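Local coordinates for Lmo1076 protein (PDB 5JQC) that is a secreted putative autolysin, possibly with amidase activity, that helps break down the bacterial cell wall, seen here as its three GW-repeat modules, at residues Val228-Gln233 with Thr240-Gln245; Asp180-Gln185 with Lys232-Ala237. All blocks are in the same frame, centred on the assembly; numbering follows the deposited sequence.

In the fold
Both contacts belong to the third GW module, an SH3-like unit at the C-terminal end of the chain, and both use strand 226-236. Interaction 1 pairs this strand with strand 239-246, its hairpin partner. Interaction 2 pairs it with segment 180-185, which leads into strand 184-194 as the chain arrives from the second module. Strand 226-236 is thus an inner strand, held from two sides. The centres of the two contacts lie about 12 Å apart, and Lys232 and Gln233 belong to both. Trp241 joins them directly: its N is 2.8 Å from Ala234 O, and its NE1 is 3.2 Å from Thr236 OG1. Bound glycerol, probably from crystallisation, lies about 3 Å from the side chain of Lys232 and of Gln185.

Interaction 1 (Val228-Gln233 with Thr240-Gln245); sequences VKVIKQ and TWYQFQ
Gln243 has CG anti to the backbone N (chi1 -163°), and Lys232 has CG anti to the carbonyl carbon (chi1 -67°). The two lie side by side on one face of the hairpin, pointing the same way. Lys232 bends at chi3 and chi4, and its NZ donates to Gln243 OE1 at 3.0 Å, in the carbonyl plane and on a lone pair. Trp253 of strand 249-255 packs against both chains. Ile231 crosses Gln243 obliquely, with CD1 3.4 Å from Gln243 OE1. Its CG2 touches the amide of Gln245, whose NE2 has a weak bond to Thr250. The backbone explains why Ile231 and Lys232 share one partner. This is the antiparallel hairpin of the SH3-like GW module, and it holds a classic beta bulge: Ile231 and Lys232 both face Gln243. Ile231 N donates to Gln243 O at 2.9 Å, while Gln243 N donates to Lys232 O at 2.9 Å. Before the bulge, Lys229 N bonds Gln245 O at 3.0 Å; the return bond is weak. The other face carries Val230, Gln233, Tyr242 and Phe244. Val230 CG1 presses on Tyr242 CB at 3.5 Å. Gln233 runs beside the Tyr242 ring, its CB 3.7 Å from CE1 of that ring. The ring of Trp190 meets Tyr242 edge-to-face, and Tyr223 meets Phe244 likewise.

Interaction 2 (Asp180-Gln185 with Lys232-Ala237); sequences DKIQSQ and KQAKTA
Gln183 and Ser184 both face Lys235, which makes a classic beta bulge where segment 180-185 runs beside strand 226-236. Gln183 N donates to Lys235 O at 2.9 Å. Lys235 N donates to Ser184 O at 3.0 Å. The Gln183 side chain reaches on along the strand, its OE1 3.5 Å from Ala237 N, a contact without a hydrogen bond. Past the bulge, Gln185 and Ala234 form a non-hydrogen-bonded pair, and Gln185 CA lies 3.2 Å from Gln233 O. The Gln185 chain extends from a CG anti to the backbone N (chi1 -174°). Its OE1 comes within 3.6 Å of Lys232 CD. Ile182 CG2 touches Ala234 CB, whose residue also packs on Val206 and Trp253. On the loop side, Thr236 CG2 sits 3.4 Å from Lys181 O, and Thr236 CB meets Asp180 CB. Further out, Asp180 OD1 forms a salt bridge with Arg238, and Lys181 NZ bonds Asn107 O in the second GW module. The contact therefore lies where two modules join, mostly at the surface. A water closes its far end, donating to Lys181 O at 2.8 Å and accepting from Ala237 N at 3.0 Å.

Interaction 1 (Val228-Gln233 with Thr240-Gln245)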
loop_
_atom_site.group_PDB
_atom_site.type_symbol
_atom_site.label_atom_id
_atom_site.label_comp_id
_atom_site.label_asym_id
_atom_site.label_seq_id
_atom_site.Cartn_x
_atom_site.Cartn_y
_atom_site.Cartn_z
ATOM N N VAL A 228 -38.235 6.018 23.131
ATOM C CA VAL A 228 -37.670 4.867 22.433
ATOM C C VAL A 228 -36.933 3.958 23.405
ATOM O O VAL A 228 -36.758 4.284 24.586
ATOM C CB VAL A 228 -36.720 5.300 21.299
ATOM C CG1 VAL A 228 -37.438 6.201 20.301
ATOM C CG2 VAL A 228 -35.489 5.990 21.878
ATOM N N LYS A 229 -36.472 2.821 22.891
ATOM C CA LYS A 229 -35.688 1.859 23.653
ATOM C C LYS A 229 -34.325 1.690 22.988
ATOM O O LYS A 229 -34.239 1.149 21.880
ATOM C CB LYS A 229 -36.416 0.526 23.732
ATOM C CG LYS A 229 -35.858 -0.373 24.769
ATOM C CD LYS A 229 -36.864 -1.441 25.066
ATOM C CE LYS A 229 -36.591 -2.035 26.413
ATOM N NZ LYS A 229 -36.352 -0.945 27.404
ATOM N N VAL A 230 -33.268 2.137 23.664
ATOM C CA VAL A 230 -31.903 1.964 23.175
ATOM C C VAL A 230 -31.394 0.593 23.613
ATOM O O VAL A 230 -31.204 0.348 24.810
ATOM C CB VAL A 230 -30.990 3.081 23.698
ATOM C CG1 VAL A 230 -29.594 2.944 23.110
ATOM C CG2 VAL A 230 -31.580 4.447 23.378
ATOM N N ILE A 231 -31.168 -0.303 22.642
ATOM C CA ILE A 231 -30.716 -1.663 22.942
ATOM C C ILE A 231 -29.211 -1.878 22.748
ATOM O O ILE A 231 -28.658 -2.818 23.333
ATOM C CB ILE A 231 -31.496 -2.709 22.113
ATOM C CG1 ILE A 231 -31.233 -2.525 20.615
ATOM C CG2 ILE A 231 -32.993 -2.637 22.417
ATOM C CD1 ILE A 231 -32.012 -3.466 19.710
ATOM N N LYS A 232 -28.535 -1.051 21.946
ATOM C CA LYS A 232 -27.096 -1.193 21.752
ATOM C C LYS A 232 -26.452 0.177 21.656
ATOM O O LYS A 232 -27.078 1.138 21.203
ATOM C CB LYS A 232 -26.744 -1.982 20.479
ATOM C CG LYS A 232 -27.143 -3.449 20.496
ATOM C CD LYS A 232 -26.191 -4.294 19.649
ATOM C CE LYS A 232 -26.830 -4.784 18.353
ATOM N NZ LYS A 232 -28.101 -5.520 18.620
ATOM N N GLN A 233 -25.187 0.251 22.056
ATOM C CA GLN A 233 -24.365 1.424 21.802
ATOM C C GLN A 233 -23.051 1.003 21.155
ATOM O O GLN A 233 -22.511 -0.079 21.425
ATOM C CB GLN A 233 -24.076 2.218 23.077
ATOM C CG GLN A 233 -22.990 1.613 23.937
ATOM C CD GLN A 233 -22.682 2.454 25.152
ATOM O OE1 GLN A 233 -22.999 3.648 25.199
ATOM N NE2 GLN A 233 -22.068 1.835 26.149
ATOM N N THR A 240 -20.625 8.394 18.723
ATOM C CA THR A 240 -21.299 7.329 19.447
ATOM C C THR A 240 -22.722 7.196 18.931
ATOM O O THR A 240 -23.449 8.193 18.813
ATOM C CB THR A 240 -21.302 7.590 20.952
ATOM O OG1 THR A 240 -19.954 7.700 21.422
ATOM C CG2 THR A 240 -21.979 6.452 21.670
ATOM N N TRP A 241 -23.113 5.954 18.648
ATOM C CA TRP A 241 -24.351 5.623 17.962
ATOM C C TRP A 241 -25.193 4.723 18.858
ATOM O O TRP A 241 -24.666 3.843 19.546
ATOM C CB TRP A 241 -24.015 4.953 16.621
ATOM C CG TRP A 241 -22.858 5.695 15.932
ATOM C CD1 TRP A 241 -21.507 5.461 16.084
ATOM C CD2 TRP A 241 -22.965 6.821 15.053
ATOM N NE1 TRP A 241 -20.779 6.363 15.336
ATOM C CE2 TRP A 241 -21.649 7.201 14.693
ATOM C CE3 TRP A 241 -24.045 7.536 14.523
ATOM C CZ2 TRP A 241 -21.388 8.255 13.831
ATOM C CZ3 TRP A 241 -23.783 8.584 13.658
ATOM C CH2 TRP A 241 -22.465 8.935 13.326
ATOM N N TYR A 242 -26.495 4.971 18.879
ATOM C CA TYR A 242 -27.434 4.160 19.641
ATOM C C TYR A 242 -28.310 3.391 18.666
ATOM O O TYR A 242 -28.824 3.971 17.710
ATOM C CB TYR A 242 -28.306 5.029 20.555
ATOM C CG TYR A 242 -27.564 5.591 21.733
ATOM C CD1 TYR A 242 -26.317 5.103 22.066
ATOM C CD2 TYR A 242 -28.111 6.598 22.521
ATOM C CE1 TYR A 242 -25.623 5.588 23.143
ATOM C CE2 TYR A 242 -27.414 7.100 23.610
ATOM C CZ TYR A 242 -26.168 6.587 23.912
ATOM O OH TYR A 242 -25.445 7.051 24.991
ATOM N N GLN A 243 -28.479 2.093 18.900
ATOM C CA GLN A 243 -29.482 1.329 18.172
ATOM C C GLN A 243 -30.764 1.394 18.993
ATOM O O GLN A 243 -30.742 1.105 20.193
ATOM C CB GLN A 243 -29.032 -0.115 17.938
ATOM C CG GLN A 243 -29.841 -0.818 16.836
ATOM C CD GLN A 243 -29.504 -2.297 16.694
ATOM O OE1 GLN A 243 -29.305 -2.992 17.688
ATOM N NE2 GLN A 243 -29.443 -2.783 15.462
ATOM N N PHE A 244 -31.864 1.825 18.375
ATOM C CA PHE A 244 -33.072 2.091 19.142
ATOM C C PHE A 244 -34.274 1.366 18.544
ATOM O O PHE A 244 -34.246 0.875 17.409
ATOM C CB PHE A 244 -33.338 3.604 19.266
ATOM C CG PHE A 244 -33.715 4.289 17.970
ATOM C CD1 PHE A 244 -32.736 4.785 17.121
ATOM C CD2 PHE A 244 -35.051 4.472 17.621
ATOM C CE1 PHE A 244 -33.078 5.424 15.932
ATOM C CE2 PHE A 244 -35.402 5.117 16.436
ATOM C CZ PHE A 244 -34.413 5.592 15.591
ATOM N N GLN A 245 -35.338 1.299 19.350
ATOM C CA GLN A 245 -36.570 0.597 19.006
ATOM C C GLN A 245 -37.783 1.473 19.285
ATOM O O GLN A 245 -37.852 2.159 20.311
ATOM C CB GLN A 245 -36.719 -0.701 19.802
ATOM C CG GLN A 245 -35.738 -1.786 19.454
ATOM C CD GLN A 245 -36.008 -3.046 20.250
ATOM O OE1 GLN A 245 -36.499 -2.989 21.384
ATOM N NE2 GLN A 245 -35.703 -4.196 19.658
#

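Interaction 2 (Asp180-Gln185 with Lys232-Ala237)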
loop_
_atom_site.group_PDB
_atom_site.type_symbol
_atom_site.label_atom_id
_atom_site.label_comp_id
_atom_site.label_asym_id
_atom_site.label_seq_id
_atom_site.Cartn_x
_atom_site.Cartn_y
_atom_site.Cartn_z
ATOM N N ASP A 180 -14.705 3.103 8.873
ATOM C CA ASP A 180 -14.341 3.180 10.284
ATOM C C ASP A 180 -14.581 1.840 10.941
ATOM O O ASP A 180 -15.616 1.205 10.702
ATOM C CB ASP A 180 -15.195 4.203 11.037
ATOM C CG ASP A 180 -15.117 5.586 10.457
ATOM O OD1 ASP A 180 -14.005 6.019 10.075
ATOM O OD2 ASP A 180 -16.188 6.244 10.421
ATOM N N LYS A 181 -13.653 1.429 11.814
ATOM C CA LYS A 181 -13.883 0.262 12.673
ATOM C C LYS A 181 -14.801 0.617 13.835
ATOM O O LYS A 181 -14.814 1.760 14.316
ATOM C CB LYS A 181 -12.574 -0.292 13.236
ATOM C CG LYS A 181 -11.611 -0.791 12.181
ATOM C CD LYS A 181 -10.308 -1.198 12.841
ATOM C CE LYS A 181 -9.402 -1.946 11.877
ATOM N NZ LYS A 181 -9.989 -3.270 11.515
ATOM N N ILE A 182 -15.578 -0.369 14.283
ATOM C CA ILE A 182 -16.288 -0.246 15.548
ATOM C C ILE A 182 -15.256 -0.470 16.654
ATOM O O ILE A 182 -14.728 -1.576 16.818
ATOM C CB ILE A 182 -17.455 -1.236 15.651
ATOM C CG1 ILE A 182 -18.419 -1.025 14.474
ATOM C CG2 ILE A 182 -18.171 -1.070 16.982
ATOM C CD1 ILE A 182 -19.570 -1.972 14.441
ATOM N N GLN A 183 -14.952 0.590 17.405
ATOM C CA GLN A 183 -13.945 0.493 18.458
ATOM C C GLN A 183 -14.467 -0.273 19.669
ATOM O O GLN A 183 -13.718 -1.015 20.320
ATOM C CB GLN A 183 -13.509 1.893 18.857
ATOM C CG GLN A 183 -12.672 2.566 17.765
ATOM C CD GLN A 183 -12.600 4.069 17.913
ATOM O OE1 GLN A 183 -13.428 4.681 18.595
ATOM N NE2 GLN A 183 -11.602 4.679 17.267
ATOM N N SER A 184 -15.748 -0.094 19.991
ATOM C CA SER A 184 -16.373 -0.825 21.078
ATOM C C SER A 184 -17.878 -0.840 20.844
ATOM O O SER A 184 -18.430 -0.023 20.090
ATOM C CB SER A 184 -16.039 -0.207 22.445
ATOM O OG SER A 184 -16.597 1.100 22.525
ATOM N N GLN A 185 -18.533 -1.796 21.492
ATOM C CA GLN A 185 -19.956 -2.007 21.289
ATOM C C GLN A 185 -20.483 -2.868 22.435
ATOM O O GLN A 185 -19.803 -3.792 22.884
ATOM C CB GLN A 185 -20.203 -2.681 19.944
ATOM C CG GLN A 185 -21.629 -2.821 19.590
ATOM C CD GLN A 185 -21.799 -3.738 18.404
ATOM O OE1 GLN A 185 -22.906 -4.171 18.096
ATOM N NE2 GLN A 185 -20.691 -4.053 17.735
ATOM N N LYS A 232 -28.535 -1.051 21.946
ATOM C CA LYS A 232 -27.096 -1.193 21.752
ATOM C C LYS A 232 -26.452 0.177 21.656
ATOM O O LYS A 232 -27.078 1.138 21.203
ATOM C CB LYS A 232 -26.744 -1.982 20.479
ATOM C CG LYS A 232 -27.143 -3.449 20.496
ATOM C CD LYS A 232 -26.191 -4.294 19.649
ATOM C CE LYS A 232 -26.830 -4.784 18.353
ATOM N NZ LYS A 232 -28.101 -5.520 18.620
ATOM N N GLN A 233 -25.187 0.251 22.056
ATOM C CA GLN A 233 -24.365 1.424 21.802
ATOM C C GLN A 233 -23.051 1.003 21.155
ATOM O O GLN A 233 -22.511 -0.079 21.425
ATOM C CB GLN A 233 -24.076 2.218 23.077
ATOM C CG GLN A 233 -22.990 1.613 23.937
ATOM C CD GLN A 233 -22.682 2.454 25.152
ATOM O OE1 GLN A 233 -22.999 3.648 25.199
ATOM N NE2 GLN A 233 -22.068 1.835 26.149
ATOM N N ALA A 234 -22.544 1.879 20.286
ATOM C CA ALA A 234 -21.315 1.633 19.546
ATOM C C ALA A 234 -20.540 2.940 19.412
ATOM O O ALA A 234 -21.131 4.015 19.256
ATOM C CB ALA A 234 -21.609 1.042 18.159
ATOM N N LYS A 235 -19.213 2.851 19.495
ATOM C CA LYS A 235 -18.367 4.026 19.322
ATOM C C LYS A 235 -17.421 3.809 18.150
ATOM O O LYS A 235 -16.734 2.784 18.084
ATOM C CB LYS A 235 -17.577 4.338 20.602
ATOM C CG LYS A 235 -16.799 5.653 20.552
ATOM C CD LYS A 235 -16.248 6.058 21.922
ATOM C CE LYS A 235 -15.538 4.889 22.666
ATOM N NZ LYS A 235 -14.120 4.610 22.235
ATOM N N THR A 236 -17.415 4.760 17.209
ATOM C CA THR A 236 -16.360 4.887 16.202
ATOM C C THR A 236 -15.629 6.210 16.397
ATOM O O THR A 236 -16.057 7.087 17.160
ATOM C CB THR A 236 -16.895 4.834 14.768
ATOM O OG1 THR A 236 -17.709 5.991 14.526
ATOM C CG2 THR A 236 -17.685 3.586 14.510
ATOM N N ALA A 237 -14.525 6.346 15.662
ATOM C CA ALA A 237 -13.767 7.591 15.650
ATOM C C ALA A 237 -14.654 8.812 15.409
ATOM O O ALA A 237 -14.355 9.895 15.924
ATOM C CB ALA A 237 -12.681 7.508 14.577
HETATM O O HOH W 1 -13.381 4.114 14.072
#